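Local atomic coordinates of RNA polymerase sigma factor (Bartonella quintana, PDB entry 5UXX), a protein that probably acts as an ECF-type sigma factor, binding promoter DNA and directing RNA polymerase to start transcription. Residues A[55-67]-A[127-139]. Numbering follows the deposited sequence.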
ATOM      1  N   SER A  55      12.555 -15.910   2.105  1.00 38.99           N
ATOM      2  CA  SER A  55      12.029 -14.946   1.146  1.00 38.21           C
ATOM      3  C   SER A  55      11.533 -13.686   1.850  1.00 31.93           C
ATOM      4  O   SER A  55      11.544 -13.603   3.077  1.00 30.25           O
ATOM      5  CB  SER A  55      10.902 -15.571   0.321  1.00 40.65           C
ATOM      6  OG  SER A  55       9.820 -15.964   1.146  1.00 44.83           O
ATOM      7  N   ASN A  56      11.102 -12.705   1.063  1.00 29.13           N
ATOM      8  CA  ASN A  56      10.645 -11.432   1.605  1.00 26.76           C
ATOM      9  C   ASN A  56       9.225 -11.532   2.150  1.00 33.73           C
ATOM     10  O   ASN A  56       8.268 -11.680   1.389  1.00 34.69           O
ATOM     11  CB  ASN A  56      10.728 -10.340   0.535  1.00 26.73           C
ATOM     12  CG  ASN A  56      10.640  -8.941   1.117  1.00 27.36           C
ATOM     13  OD1 ASN A  56       9.802  -8.658   1.974  1.00 25.15           O
ATOM     14  ND2 ASN A  56      11.513  -8.054   0.652  1.00 27.58           N
ATOM     15  N   LEU A  57       9.095 -11.451   3.470  1.00 26.52           N
ATOM     16  CA  LEU A  57       7.793 -11.557   4.119  1.00 27.57           C
ATOM     17  C   LEU A  57       6.919 -10.347   3.816  1.00 28.73           C
ATOM     18  O   LEU A  57       5.712 -10.480   3.607  1.00 28.32           O
ATOM     19  CB  LEU A  57       7.958 -11.716   5.630  1.00 25.27           C
ATOM     20  CG  LEU A  57       6.657 -11.820   6.429  1.00 26.46           C
ATOM     21  CD1 LEU A  57       5.875 -13.060   6.021  1.00 29.03           C
ATOM     22  CD2 LEU A  57       6.942 -11.826   7.921  1.00 26.77           C
ATOM     23  N   LYS A  58       7.535  -9.170   3.795  1.00 30.36           N
ATOM     24  CA  LYS A  58       6.815  -7.935   3.510  1.00 28.80           C
ATOM     25  C   LYS A  58       6.215  -7.978   2.109  1.00 24.55           C
ATOM     26  O   LYS A  58       5.063  -7.600   1.907  1.00 27.54           O
ATOM     27  CB  LYS A  58       7.740  -6.725   3.658  1.00 35.63           C
ATOM     28  CG  LYS A  58       7.018  -5.388   3.688  1.00 41.75           C
ATOM     29  CD  LYS A  58       8.002  -4.229   3.708  1.00 49.72           C
ATOM     30  CE  LYS A  58       8.976  -4.349   4.870  1.00 58.72           C
ATOM     31  NZ  LYS A  58      10.061  -3.330   4.795  1.00 62.41           N
ATOM     32  N   ALA A  59       7.000  -8.452   1.147  1.00 19.99           N
ATOM     33  CA  ALA A  59       6.533  -8.582  -0.228  1.00 21.02           C
ATOM     34  C   ALA A  59       5.424  -9.625  -0.329  1.00 24.40           C
ATOM     35  O   ALA A  59       4.487  -9.477  -1.114  1.00 25.13           O
ATOM     36  CB  ALA A  59       7.687  -8.945  -1.149  1.00 22.02           C
ATOM     37  N   TRP A  60       5.542 -10.679   0.470  1.00 22.81           N
ATOM     38  CA  TRP A  60       4.537 -11.734   0.515  1.00 24.35           C
ATOM     39  C   TRP A  60       3.209 -11.187   1.031  1.00 25.72           C
ATOM     40  O   TRP A  60       2.146 -11.493   0.490  1.00 29.70           O
ATOM     41  CB  TRP A  60       5.018 -12.889   1.398  1.00 18.55           C
ATOM     42  CG  TRP A  60       4.108 -14.079   1.407  1.00 24.26           C
ATOM     43  CD1 TRP A  60       3.960 -15.004   0.415  1.00 25.42           C
ATOM     44  CD2 TRP A  60       3.229 -14.483   2.465  1.00 28.45           C
ATOM     45  NE1 TRP A  60       3.040 -15.953   0.785  1.00 29.28           N
ATOM     46  CE2 TRP A  60       2.576 -15.657   2.040  1.00 30.76           C
ATOM     47  CE3 TRP A  60       2.928 -13.963   3.728  1.00 25.88           C
ATOM     48  CZ2 TRP A  60       1.641 -16.321   2.832  1.00 30.53           C
ATOM     49  CZ3 TRP A  60       1.999 -14.624   4.513  1.00 27.41           C
ATOM     50  CH2 TRP A  60       1.367 -15.790   4.062  1.00 29.42           C
ATOM     51  N   LEU A  61       3.283 -10.371   2.078  1.00 24.51           N
ATOM     52  CA  LEU A  61       2.097  -9.779   2.687  1.00 22.83           C
ATOM     53  C   LEU A  61       1.461  -8.732   1.777  1.00 25.11           C
ATOM     54  O   LEU A  61       0.239  -8.681   1.638  1.00 27.78           O
ATOM     55  CB  LEU A  61       2.452  -9.154   4.037  1.00 25.21           C
ATOM     56  CG  LEU A  61       2.820 -10.146   5.143  1.00 30.89           C
ATOM     57  CD1 LEU A  61       3.383  -9.426   6.356  1.00 32.91           C
ATOM     58  CD2 LEU A  61       1.611 -10.979   5.529  1.00 29.89           C
ATOM     59  N   PHE A  62       2.296  -7.899   1.162  1.00 21.66           N
ATOM     60  CA  PHE A  62       1.820  -6.860   0.256  1.00 17.89           C
ATOM     61  C   PHE A  62       1.130  -7.460  -0.964  1.00 24.95           C
ATOM     62  O   PHE A  62       0.169  -6.894  -1.484  1.00 27.23           O
ATOM     63  CB  PHE A  62       2.975  -5.959  -0.187  1.00 18.35           C
ATOM     64  CG  PHE A  62       3.266  -4.826   0.760  1.00 19.48           C
ATOM     65  CD1 PHE A  62       3.405  -5.052   2.120  1.00 14.29           C
ATOM     66  CD2 PHE A  62       3.408  -3.532   0.285  1.00 18.67           C
ATOM     67  CE1 PHE A  62       3.675  -4.009   2.988  1.00 17.09           C
ATOM     68  CE2 PHE A  62       3.679  -2.484   1.148  1.00 15.92           C
ATOM     69  CZ  PHE A  62       3.812  -2.723   2.500  1.00 17.63           C
ATOM     70  N   THR A  63       1.628  -8.608  -1.415  1.00 26.83           N
ATOM     71  CA  THR A  63       1.042  -9.311  -2.550  1.00 21.49           C
ATOM     72  C   THR A  63      -0.391  -9.744  -2.250  1.00 25.27           C
ATOM     73  O   THR A  63      -1.279  -9.616  -3.094  1.00 26.00           O
ATOM     74  CB  THR A  63       1.875 -10.548  -2.937  1.00 27.99           C
ATOM     75  OG1 THR A  63       3.225 -10.153  -3.205  1.00 26.06           O
ATOM     76  CG2 THR A  63       1.293 -11.221  -4.173  1.00 22.99           C
ATOM     77  N   ILE A  64      -0.609 -10.257  -1.043  1.00 20.59           N
ATOM     78  CA  ILE A  64      -1.939 -10.682  -0.623  1.00 21.77           C
ATOM     79  C   ILE A  64      -2.911  -9.505  -0.583  1.00 26.63           C
ATOM     80  O   ILE A  64      -4.034  -9.602  -1.081  1.00 24.45           O
ATOM     81  CB  ILE A  64      -1.902 -11.356   0.762  1.00 27.62           C
ATOM     82  CG1 ILE A  64      -1.082 -12.647   0.703  1.00 25.45           C
ATOM     83  CG2 ILE A  64      -3.311 -11.642   1.259  1.00 23.05           C
ATOM     84  CD1 ILE A  64      -0.900 -13.319   2.047  1.00 28.86           C
ATOM     85  N   LEU A  65      -2.468  -8.392  -0.006  1.00 22.49           N
ATOM     86  CA  LEU A  65      -3.303  -7.198   0.094  1.00 25.92           C
ATOM     87  C   LEU A  65      -3.594  -6.617  -1.286  1.00 30.23           C
ATOM     88  O   LEU A  65      -4.730  -6.247  -1.581  1.00 36.24           O
ATOM     89  CB  LEU A  65      -2.637  -6.143   0.984  1.00 20.73           C
ATOM     90  CG  LEU A  65      -3.504  -4.949   1.403  1.00 22.09           C
ATOM     91  CD1 LEU A  65      -3.172  -4.516   2.821  1.00 27.11           C
ATOM     92  CD2 LEU A  65      -3.339  -3.776   0.446  1.00 21.25           C
ATOM     93  N   ARG A  66      -2.560  -6.528  -2.119  1.00 26.30           N
ATOM     94  CA  ARG A  66      -2.710  -6.022  -3.479  1.00 26.59           C
ATOM     95  C   ARG A  66      -3.744  -6.812  -4.275  1.00 30.83           C
ATOM     96  O   ARG A  66      -4.613  -6.234  -4.927  1.00 30.46           O
ATOM     97  CB  ARG A  66      -1.368  -6.060  -4.215  1.00 30.64           C
ATOM     98  CG  ARG A  66      -1.518  -6.044  -5.725  1.00 39.81           C
ATOM     99  CD  ARG A  66      -0.363  -6.732  -6.426  1.00 35.82           C
ATOM    100  NE  ARG A  66      -0.734  -7.145  -7.778  1.00 43.47           N
ATOM    101  CZ  ARG A  66      -0.629  -6.373  -8.855  1.00 49.12           C
ATOM    102  NH1 ARG A  66      -0.162  -5.139  -8.747  1.00 43.54           N
ATOM    103  NH2 ARG A  66      -0.993  -6.838 -10.042  1.00 63.20           N
ATOM    104  N   ASN A  67      -3.659  -8.136  -4.199  1.00 23.88           N
ATOM    105  CA  ASN A  67      -4.534  -8.996  -4.982  1.00 33.29           C
ATOM    106  C   ASN A  67      -5.962  -8.969  -4.459  1.00 31.81           C
ATOM    107  O   ASN A  67      -6.917  -9.045  -5.232  1.00 38.00           O
ATOM    108  CB  ASN A  67      -4.003 -10.431  -4.994  1.00 27.42           C
ATOM    109  CG  ASN A  67      -2.780 -10.590  -5.875  1.00 37.31           C
ATOM    110  OD1 ASN A  67      -2.611  -9.868  -6.859  1.00 36.53           O
ATOM    111  ND2 ASN A  67      -1.917 -11.538  -5.527  1.00 31.94           N
ATOM    112  N   SER A 127       7.442   2.170  -0.080  1.00 22.95           N
ATOM    113  CA  SER A 127       7.430   0.896   0.636  1.00 17.42           C
ATOM    114  C   SER A 127       8.823   0.286   0.771  1.00 23.80           C
ATOM    115  O   SER A 127       9.025  -0.650   1.546  1.00 24.29           O
ATOM    116  CB  SER A 127       6.492  -0.091  -0.060  1.00 20.22           C
ATOM    117  OG  SER A 127       5.187   0.450  -0.177  1.00 22.69           O
ATOM    118  N   GLY A 128       9.781   0.812   0.015  1.00 27.93           N
ATOM    119  CA  GLY A 128      11.167   0.400   0.151  1.00 25.32           C
ATOM    120  C   GLY A 128      11.528  -0.904  -0.538  1.00 28.33           C
ATOM    121  O   GLY A 128      12.524  -1.536  -0.186  1.00 27.02           O
ATOM    122  N   PHE A 129      10.724  -1.313  -1.514  1.00 27.41           N
ATOM    123  CA  PHE A 129      11.013  -2.529  -2.269  1.00 25.74           C
ATOM    124  C   PHE A 129      12.010  -2.270  -3.393  1.00 26.93           C
ATOM    125  O   PHE A 129      12.101  -1.158  -3.914  1.00 24.24           O
ATOM    126  CB  PHE A 129       9.731  -3.127  -2.853  1.00 24.12           C
ATOM    127  CG  PHE A 129       8.807  -3.709  -1.824  1.00 24.06           C
ATOM    128  CD1 PHE A 129       9.141  -4.877  -1.156  1.00 21.21           C
ATOM    129  CD2 PHE A 129       7.599  -3.099  -1.535  1.00 23.48           C
ATOM    130  CE1 PHE A 129       8.292  -5.417  -0.210  1.00 21.44           C
ATOM    131  CE2 PHE A 129       6.744  -3.636  -0.591  1.00 23.34           C
ATOM    132  CZ  PHE A 129       7.091  -4.796   0.072  1.00 20.89           C
ATOM    133  N   SER A 130      12.762  -3.304  -3.755  1.00 24.85           N
ATOM    134  CA  SER A 130      13.634  -3.244  -4.918  1.00 23.78           C
ATOM    135  C   SER A 130      12.794  -3.354  -6.186  1.00 27.18           C
ATOM    136  O   SER A 130      11.622  -3.727  -6.124  1.00 29.95           O
ATOM    137  CB  SER A 130      14.679  -4.358  -4.872  1.00 22.28           C
ATOM    138  OG  SER A 130      14.063  -5.631  -4.954  1.00 31.56           O
ATOM    139  N   TYR A 131      13.387  -3.025  -7.330  1.00 26.64           N
ATOM    140  CA  TYR A 131      12.697  -3.173  -8.607  1.00 28.45           C
ATOM    141  C   TYR A 131      12.320  -4.631  -8.839  1.00 27.19           C
ATOM    142  O   TYR A 131      11.246  -4.931  -9.360  1.00 30.39           O
ATOM    143  CB  TYR A 131      13.564  -2.662  -9.761  1.00 24.58           C
ATOM    144  CG  TYR A 131      13.797  -1.168  -9.736  1.00 28.37           C
ATOM    145  CD1 TYR A 131      12.744  -0.279  -9.905  1.00 28.74           C
ATOM    146  CD2 TYR A 131      15.072  -0.648  -9.553  1.00 28.01           C
ATOM    147  CE1 TYR A 131      12.951   1.087  -9.884  1.00 29.11           C
ATOM    148  CE2 TYR A 131      15.289   0.718  -9.532  1.00 27.40           C
ATOM    149  CZ  TYR A 131      14.225   1.579  -9.698  1.00 27.22           C
ATOM    150  OH  TYR A 131      14.435   2.939  -9.677  1.00 27.30           O
ATOM    151  N   GLU A 132      13.218  -5.528  -8.443  1.00 29.94           N
ATOM    152  CA  GLU A 132      12.995  -6.962  -8.567  1.00 31.04           C
ATOM    153  C   GLU A 132      11.763  -7.411  -7.781  1.00 31.61           C
ATOM    154  O   GLU A 132      10.890  -8.094  -8.316  1.00 34.77           O
ATOM    155  CB  GLU A 132      14.230  -7.731  -8.089  1.00 35.50           C
ATOM    156  CG  GLU A 132      14.266  -9.185  -8.520  1.00 48.61           C
ATOM    157  CD  GLU A 132      14.615  -9.346  -9.987  1.00 58.56           C
ATOM    158  OE1 GLU A 132      15.738  -8.961 -10.375  1.00 62.15           O
ATOM    159  OE2 GLU A 132      13.767  -9.854 -10.750  1.00 60.08           O
ATOM    160  N   ASP A 133      11.700  -7.018  -6.513  1.00 32.29           N
ATOM    161  CA  ASP A 133      10.608  -7.425  -5.635  1.00 34.54           C
ATOM    162  C   ASP A 133       9.280  -6.777  -6.021  1.00 31.96           C
ATOM    163  O   ASP A 133       8.231  -7.418  -5.959  1.00 35.62           O
ATOM    164  CB  ASP A 133      10.943  -7.092  -4.179  1.00 38.35           C
ATOM    165  CG  ASP A 133      11.900  -8.092  -3.560  1.00 49.62           C
ATOM    166  OD1 ASP A 133      11.889  -9.267  -3.982  1.00 55.34           O
ATOM    167  OD2 ASP A 133      12.663  -7.704  -2.650  1.00 52.17           O
ATOM    168  N   ALA A 134       9.329  -5.510  -6.417  1.00 25.88           N
ATOM    169  CA  ALA A 134       8.130  -4.796  -6.840  1.00 23.60           C
ATOM    170  C   ALA A 134       7.547  -5.416  -8.106  1.00 28.62           C
ATOM    171  O   ALA A 134       6.330  -5.460  -8.285  1.00 31.13           O
ATOM    172  CB  ALA A 134       8.435  -3.328  -7.062  1.00 19.99           C
ATOM    173  N   ALA A 135       8.427  -5.892  -8.981  1.00 30.05           N
ATOM    174  CA  ALA A 135       8.006  -6.555 -10.210  1.00 28.87           C
ATOM    175  C   ALA A 135       7.295  -7.868  -9.899  1.00 29.32           C
ATOM    176  O   ALA A 135       6.296  -8.209 -10.532  1.00 30.74           O
ATOM    177  CB  ALA A 135       9.200  -6.796 -11.119  1.00 30.36           C
ATOM    178  N   ALA A 136       7.822  -8.600  -8.923  1.00 30.32           N
ATOM    179  CA  ALA A 136       7.226  -9.860  -8.495  1.00 31.93           C
ATOM    180  C   ALA A 136       5.842  -9.636  -7.897  1.00 35.68           C
ATOM    181  O   ALA A 136       4.919 -10.413  -8.140  1.00 45.62           O
ATOM    182  CB  ALA A 136       8.130 -10.562  -7.493  1.00 29.88           C
ATOM    183  N   ILE A 137       5.707  -8.573  -7.110  1.00 32.07           N
ATOM    184  CA  ILE A 137       4.432  -8.222  -6.496  1.00 32.29           C
ATOM    185  C   ILE A 137       3.373  -7.906  -7.551  1.00 33.28           C
ATOM    186  O   ILE A 137       2.242  -8.385  -7.470  1.00 37.12           O
ATOM    187  CB  ILE A 137       4.578  -7.013  -5.545  1.00 31.18           C
ATOM    188  CG1 ILE A 137       5.445  -7.383  -4.341  1.00 24.42           C
ATOM    189  CG2 ILE A 137       3.216  -6.521  -5.081  1.00 24.29           C
ATOM    190  CD1 ILE A 137       5.781  -6.209  -3.448  1.00 27.38           C
ATOM    191  N   CYS A 138       3.751  -7.110  -8.546  1.00 32.65           N
ATOM    192  CA  CYS A 138       2.812  -6.684  -9.580  1.00 33.55           C
ATOM    193  C   CYS A 138       2.686  -7.705 -10.706  1.00 37.54           C
ATOM    194  O   CYS A 138       1.843  -7.560 -11.591  1.00 38.33           O
ATOM    195  CB  CYS A 138       3.235  -5.331 -10.154  1.00 29.03           C
ATOM    196  SG  CYS A 138       3.242  -3.987  -8.951  1.00 33.63           S
ATOM    197  N   GLY A 139       3.521  -8.738 -10.667  1.00 39.79           N
ATOM    198  CA  GLY A 139       3.494  -9.776 -11.681  1.00 40.59           C
ATOM    199  C   GLY A 139       3.873  -9.269 -13.060  1.00 40.42           C
ATOM    200  O   GLY A 139       3.259  -9.644 -14.061  1.00 40.68           O
TER
HETATM  201  O   HOH W   1      14.008  -9.306  -0.971  1.00 32.85           O
HETATM  202  O   HOH W   2      10.511  -2.914   2.065  1.00 30.25           O
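Phe129 drives its ring edge into the face of Phe62: CE2 lies 3.5 Å from Phe62 CD2, and planes 74° apart with centroids 5.1 Å apart define a T-shaped pair. The Phe129 ring is wedged on other sides too, with Ala59 N at its edge by CE1, which Ala59 CB also touches, the Lys58 methylenes slanting past CZ, and Ile137 CD1 3.9 Å above its centre on one face.

Ile137 can be followed outward. CB and CG2 skirt Thr63 OG1, and CG2 also meets Arg66 CD; CG1 then passes 3.7 Å from Thr63 OG1, and CD1 ends against Ala59 CB and over the Phe129 ring. With Ala59, Phe62, Thr63 and Arg66 around it, the side chain is a knob in a hole of helix 57-81. The short helical segments pack closely, their axes 9.6 Å apart at closest approach and their directions 32° apart. Thr63 OG1, turned beside its own backbone N (chi1 -56°), donates to Ala59 O, which Thr63 N reaches from the opposite face.

Arg66, extended from CG to NE, runs along one flank of Ile137, and its guanidinium lays one face over Cys138 CA, 3.4 Å from the plane. Ile137 O lies over a guanidinium face, at a poor angle for bonding to NE, while NH1 forms a salt bridge with Glu119.

Where polar groups face each other, water bridges them: one accepts from Asn56 ND2 and donates to Asp133 OD2, and another links Lys58 NZ to Ser127 O. Asn56 OD1 simultaneously N-caps its helix through Ala59 N (2.9 Å).

The contact thus docks the region 2 helix 57-81 against helix 131-138 of the region 4 helix-turn-helix through an aromatic and aliphatic core with hydrated polar borders, so direct cohesion across it rests chiefly on shape and apolar packing.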